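Local atomic coordinates of putative alpha-N-acetylgalactosaminidase (Bacillus halodurans C-125, PDB entry 3CC1), a protein that probably hydrolyses terminal alpha-linked N-acetylgalactosamine residues from glycans or glycoconjugates, as a glycoside hydrolase of the alpha-galactosidase type. Residues A[299-310]-A[419-427]. Sequence-based numbering, arbitrary orientation.
Sequences DEQLTMMNLWAI and LKPHQSMML
Asp299, Glu300, Thr303 and Asn306 of helix 299-310 meet Lys420, His422, Ser424 and Met426 in a largely polar helix-to-sheet interface between the TIM-barrel domain and the C-terminal beta sandwich. The helix and strand 424-427 have axes 43° apart; the type II turn Lys420-Gln423 leads into the strand. A chain of hydrogen bonds runs along the middle. Asn306 ND2 donates to Ser424 OG at 2.7 Å, nearly in its amide plane. Ser424 OG donates to Thr303 OG1 (3.0 Å), which in turn donates to His422 O at 2.6 Å. Ser424 OG sits between its own backbone N and carbonyl carbon (chi1 59°), which places it between the two helix side chains. Past Asn306 the contact turns apolar: the bent Met426 chain brings CE to 4.2 Å from Ala309 CB, and Ile337 of helix 335-343 packs beside them. At the turn, Lys420 NZ forms a salt bridge with Asp299 OD2 (3.1 Å), and waters link the same carboxylate to Pro421 O and Gln423 NE2. With an alanine at Asp299, the Lys420 ammonium would probably lose this mate and the water bridges would break. The His422 ring, stacked on Trp247, bonds Asp377 through NE2. Its ND1 donates in the ring plane to the anti lone pair of Glu300 OE2, 2.7 Å away, with carboxylate and ring only 11° from coplanar.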
loop_
_atom_site.group_PDB
_atom_site.type_symbol
_atom_site.label_atom_id
_atom_site.label_comp_id
_atom_site.label_asym_id
_atom_site.label_seq_id
_atom_site.Cartn_x
_atom_site.Cartn_y
_atom_site.Cartn_z
ATOM N N ASP A 299 -17.466 -21.080 -4.131
ATOM C CA ASP A 299 -16.022 -21.006 -3.992
ATOM C C ASP A 299 -15.622 -20.016 -2.864
ATOM O O ASP A 299 -14.698 -20.263 -2.050
ATOM C CB ASP A 299 -15.342 -20.602 -5.287
ATOM C CG ASP A 299 -15.212 -21.741 -6.294
ATOM O OD1 ASP A 299 -15.452 -22.924 -5.909
ATOM O OD2 ASP A 299 -14.862 -21.417 -7.467
ATOM N N GLU A 300 -16.278 -18.865 -2.862
ATOM C CA GLU A 300 -16.023 -17.846 -1.853
ATOM C C GLU A 300 -16.378 -18.276 -0.460
ATOM O O GLU A 300 -15.692 -17.925 0.480
ATOM C CB GLU A 300 -16.766 -16.542 -2.216
ATOM C CG GLU A 300 -16.123 -15.858 -3.412
ATOM C CD GLU A 300 -17.000 -14.733 -3.997
ATOM O OE1 GLU A 300 -18.197 -14.675 -3.679
ATOM O OE2 GLU A 300 -16.471 -13.933 -4.812
ATOM N N GLN A 301 -17.496 -18.982 -0.318
ATOM C CA GLN A 301 -17.943 -19.498 0.969
ATOM C C GLN A 301 -16.877 -20.465 1.560
ATOM O O GLN A 301 -16.503 -20.363 2.734
ATOM C CB GLN A 301 -19.302 -20.210 0.827
ATOM C CG GLN A 301 -20.499 -19.276 0.436
ATOM C CD GLN A 301 -21.775 -20.034 0.189
ATOM O OE1 GLN A 301 -22.120 -20.947 0.957
ATOM N NE2 GLN A 301 -22.499 -19.674 -0.892
ATOM N N LEU A 302 -16.373 -21.378 0.734
ATOM C CA LEU A 302 -15.304 -22.304 1.169
ATOM C C LEU A 302 -14.006 -21.571 1.479
ATOM O O LEU A 302 -13.330 -21.896 2.417
ATOM C CB LEU A 302 -15.023 -23.363 0.114
ATOM C CG LEU A 302 -16.162 -24.347 -0.131
ATOM C CD1 LEU A 302 -15.862 -25.173 -1.362
ATOM C CD2 LEU A 302 -16.395 -25.259 1.040
ATOM N N THR A 303 -13.713 -20.542 0.689
ATOM C CA THR A 303 -12.549 -19.694 0.917
ATOM C C THR A 303 -12.600 -19.025 2.293
ATOM O O THR A 303 -11.620 -19.059 3.049
ATOM C CB THR A 303 -12.338 -18.671 -0.244
ATOM O OG1 THR A 303 -11.829 -19.387 -1.392
ATOM C CG2 THR A 303 -11.377 -17.557 0.157
HETATM N N MSE A 304 -13.763 -18.496 2.635
HETATM C CA MSE A 304 -13.971 -17.911 3.929
HETATM C C MSE A 304 -13.827 -18.953 5.035
HETATM O O MSE A 304 -13.134 -18.728 6.002
HETATM C CB MSE A 304 -15.360 -17.238 4.013
HETATM C CG MSE A 304 -15.659 -16.727 5.430
HETATM SE SE MSE A 304 -17.544 -16.387 5.593
HETATM C CE MSE A 304 -18.120 -18.221 5.485
HETATM N N MSE A 305 -14.488 -20.095 4.877
HETATM C CA MSE A 305 -14.418 -21.136 5.884
HETATM C C MSE A 305 -12.975 -21.591 6.103
HETATM O O MSE A 305 -12.551 -21.845 7.237
HETATM C CB MSE A 305 -15.289 -22.339 5.514
HETATM C CG MSE A 305 -16.784 -22.082 5.535
HETATM SE SE MSE A 305 -17.448 -21.637 7.314
HETATM C CE MSE A 305 -17.133 -23.329 8.214
ATOM N N ASN A 306 -12.198 -21.642 5.024
ATOM C CA ASN A 306 -10.823 -22.152 5.097
ATOM C C ASN A 306 -9.931 -21.229 5.941
ATOM O O ASN A 306 -9.155 -21.681 6.763
ATOM C CB ASN A 306 -10.228 -22.354 3.693
ATOM C CG ASN A 306 -10.770 -23.607 2.995
ATOM O OD1 ASN A 306 -11.168 -24.583 3.650
ATOM N ND2 ASN A 306 -10.781 -23.587 1.673
ATOM N N LEU A 307 -10.043 -19.933 5.719
ATOM C CA LEU A 307 -9.235 -18.956 6.442
ATOM C C LEU A 307 -9.649 -18.881 7.917
ATOM O O LEU A 307 -8.791 -18.851 8.834
ATOM C CB LEU A 307 -9.332 -17.553 5.768
ATOM C CG LEU A 307 -8.666 -16.426 6.564
ATOM C CD1 LEU A 307 -7.167 -16.727 6.696
ATOM C CD2 LEU A 307 -8.910 -14.994 5.953
ATOM N N TRP A 308 -10.958 -18.841 8.151
ATOM C CA TRP A 308 -11.534 -18.807 9.492
ATOM C C TRP A 308 -11.124 -20.059 10.266
ATOM O O TRP A 308 -10.772 -19.983 11.416
ATOM C CB TRP A 308 -13.071 -18.760 9.464
ATOM C CG TRP A 308 -13.770 -17.396 9.422
ATOM C CD1 TRP A 308 -14.781 -17.001 10.238
ATOM C CD2 TRP A 308 -13.558 -16.299 8.498
ATOM N NE1 TRP A 308 -15.209 -15.743 9.903
ATOM C CE2 TRP A 308 -14.481 -15.288 8.836
ATOM C CE3 TRP A 308 -12.672 -16.066 7.448
ATOM C CZ2 TRP A 308 -14.560 -14.096 8.148
ATOM C CZ3 TRP A 308 -12.756 -14.852 6.751
ATOM C CH2 TRP A 308 -13.686 -13.888 7.114
ATOM N N ALA A 309 -11.158 -21.197 9.608
ATOM C CA ALA A 309 -10.729 -22.473 10.241
ATOM C C ALA A 309 -9.254 -22.453 10.632
ATOM O O ALA A 309 -8.911 -22.692 11.771
ATOM C CB ALA A 309 -10.997 -23.670 9.304
ATOM N N ILE A 310 -8.397 -22.104 9.682
ATOM C CA ILE A 310 -6.950 -22.236 9.842
ATOM C C ILE A 310 -6.396 -21.199 10.810
ATOM O O ILE A 310 -5.353 -21.421 11.411
ATOM C CB ILE A 310 -6.221 -22.141 8.475
ATOM C CG1 ILE A 310 -4.840 -22.830 8.538
ATOM C CG2 ILE A 310 -6.079 -20.677 8.027
ATOM C CD1 ILE A 310 -4.851 -24.251 8.118
ATOM N N LEU A 419 -6.347 -23.000 -9.550
ATOM C CA LEU A 419 -7.529 -22.606 -8.802
ATOM C C LEU A 419 -8.253 -21.522 -9.554
ATOM O O LEU A 419 -7.651 -20.602 -10.065
ATOM C CB LEU A 419 -7.135 -22.141 -7.394
ATOM C CG LEU A 419 -6.611 -23.209 -6.433
ATOM C CD1 LEU A 419 -6.049 -22.535 -5.213
ATOM C CD2 LEU A 419 -7.690 -24.266 -6.054
ATOM N N LYS A 420 -9.557 -21.659 -9.635
ATOM C CA LYS A 420 -10.423 -20.587 -10.154
ATOM C C LYS A 420 -10.285 -19.316 -9.324
ATOM O O LYS A 420 -9.814 -19.348 -8.192
ATOM C CB LYS A 420 -11.876 -21.052 -10.148
ATOM C CG LYS A 420 -12.145 -22.228 -11.051
ATOM C CD LYS A 420 -13.624 -22.442 -11.186
ATOM C CE LYS A 420 -14.102 -23.654 -10.429
ATOM N NZ LYS A 420 -15.486 -23.366 -9.861
ATOM N N PRO A 421 -10.689 -18.167 -9.884
ATOM C CA PRO A 421 -10.666 -16.953 -9.089
ATOM C C PRO A 421 -11.464 -17.091 -7.788
ATOM O O PRO A 421 -12.539 -17.658 -7.776
ATOM C CB PRO A 421 -11.263 -15.892 -10.027
ATOM C CG PRO A 421 -11.781 -16.615 -11.193
ATOM C CD PRO A 421 -11.134 -17.939 -11.266
ATOM N N HIS A 422 -10.854 -16.652 -6.688
ATOM C CA HIS A 422 -11.477 -16.680 -5.357
ATOM C C HIS A 422 -11.591 -18.071 -4.778
ATOM O O HIS A 422 -12.177 -18.245 -3.736
ATOM C CB HIS A 422 -12.866 -16.038 -5.359
ATOM C CG HIS A 422 -12.911 -14.686 -5.989
ATOM N ND1 HIS A 422 -14.057 -13.914 -5.997
ATOM C CD2 HIS A 422 -11.956 -13.956 -6.621
ATOM C CE1 HIS A 422 -13.816 -12.785 -6.647
ATOM N NE2 HIS A 422 -12.553 -12.789 -7.043
ATOM N N GLN A 423 -11.013 -19.052 -5.458
ATOM C CA GLN A 423 -11.101 -20.431 -5.036
ATOM C C GLN A 423 -9.898 -20.807 -4.187
ATOM O O GLN A 423 -8.774 -20.328 -4.361
ATOM C CB GLN A 423 -11.234 -21.356 -6.248
ATOM C CG GLN A 423 -11.458 -22.813 -5.876
ATOM C CD GLN A 423 -11.632 -23.731 -7.049
ATOM O OE1 GLN A 423 -10.898 -23.667 -8.007
ATOM N NE2 GLN A 423 -12.623 -24.612 -6.970
ATOM N N SER A 424 -10.129 -21.732 -3.273
ATOM C CA SER A 424 -9.091 -22.180 -2.392
ATOM C C SER A 424 -9.133 -23.715 -2.277
ATOM O O SER A 424 -10.051 -24.380 -2.747
ATOM C CB SER A 424 -9.217 -21.564 -1.009
ATOM O OG SER A 424 -10.466 -21.887 -0.422
HETATM N N MSE A 425 -8.101 -24.248 -1.657
HETATM C CA MSE A 425 -8.066 -25.661 -1.355
HETATM C C MSE A 425 -7.496 -25.888 0.016
HETATM O O MSE A 425 -6.406 -25.378 0.351
HETATM C CB MSE A 425 -7.193 -26.354 -2.372
HETATM C CG MSE A 425 -6.750 -27.683 -1.806
HETATM SE SE MSE A 425 -8.075 -29.030 -2.302
HETATM C CE MSE A 425 -6.869 -29.198 -3.804
HETATM N N MSE A 426 -8.199 -26.694 0.810
HETATM C CA MSE A 426 -7.681 -27.126 2.101
HETATM C C MSE A 426 -7.130 -28.554 2.009
HETATM O O MSE A 426 -7.850 -29.497 1.656
HETATM C CB MSE A 426 -8.766 -27.016 3.172
HETATM C CG MSE A 426 -8.313 -27.448 4.545
HETATM SE SE MSE A 426 -7.099 -26.201 5.365
HETATM C CE MSE A 426 -8.377 -24.998 6.242
ATOM N N LEU A 427 -5.827 -28.683 2.274
ATOM C CA LEU A 427 -5.145 -29.966 2.184
ATOM C C LEU A 427 -4.839 -30.523 3.564
ATOM O O LEU A 427 -4.510 -29.779 4.503
ATOM C CB LEU A 427 -3.832 -29.851 1.402
ATOM C CG LEU A 427 -3.839 -29.222 0.004
ATOM C CD1 LEU A 427 -2.459 -28.797 -0.399
ATOM C CD2 LEU A 427 -4.385 -30.218 -1.008
HETATM O O HOH W 1 -12.879 -22.337 -2.588
HETATM O O HOH W 2 -14.588 -19.073 -8.492
HETATM O O HOH W 3 -14.018 -24.403 -4.104
HETATM O O HOH W 4 -16.117 -24.775 -7.876
HETATM O O HOH W 5 -11.864 -25.089 -0.653
#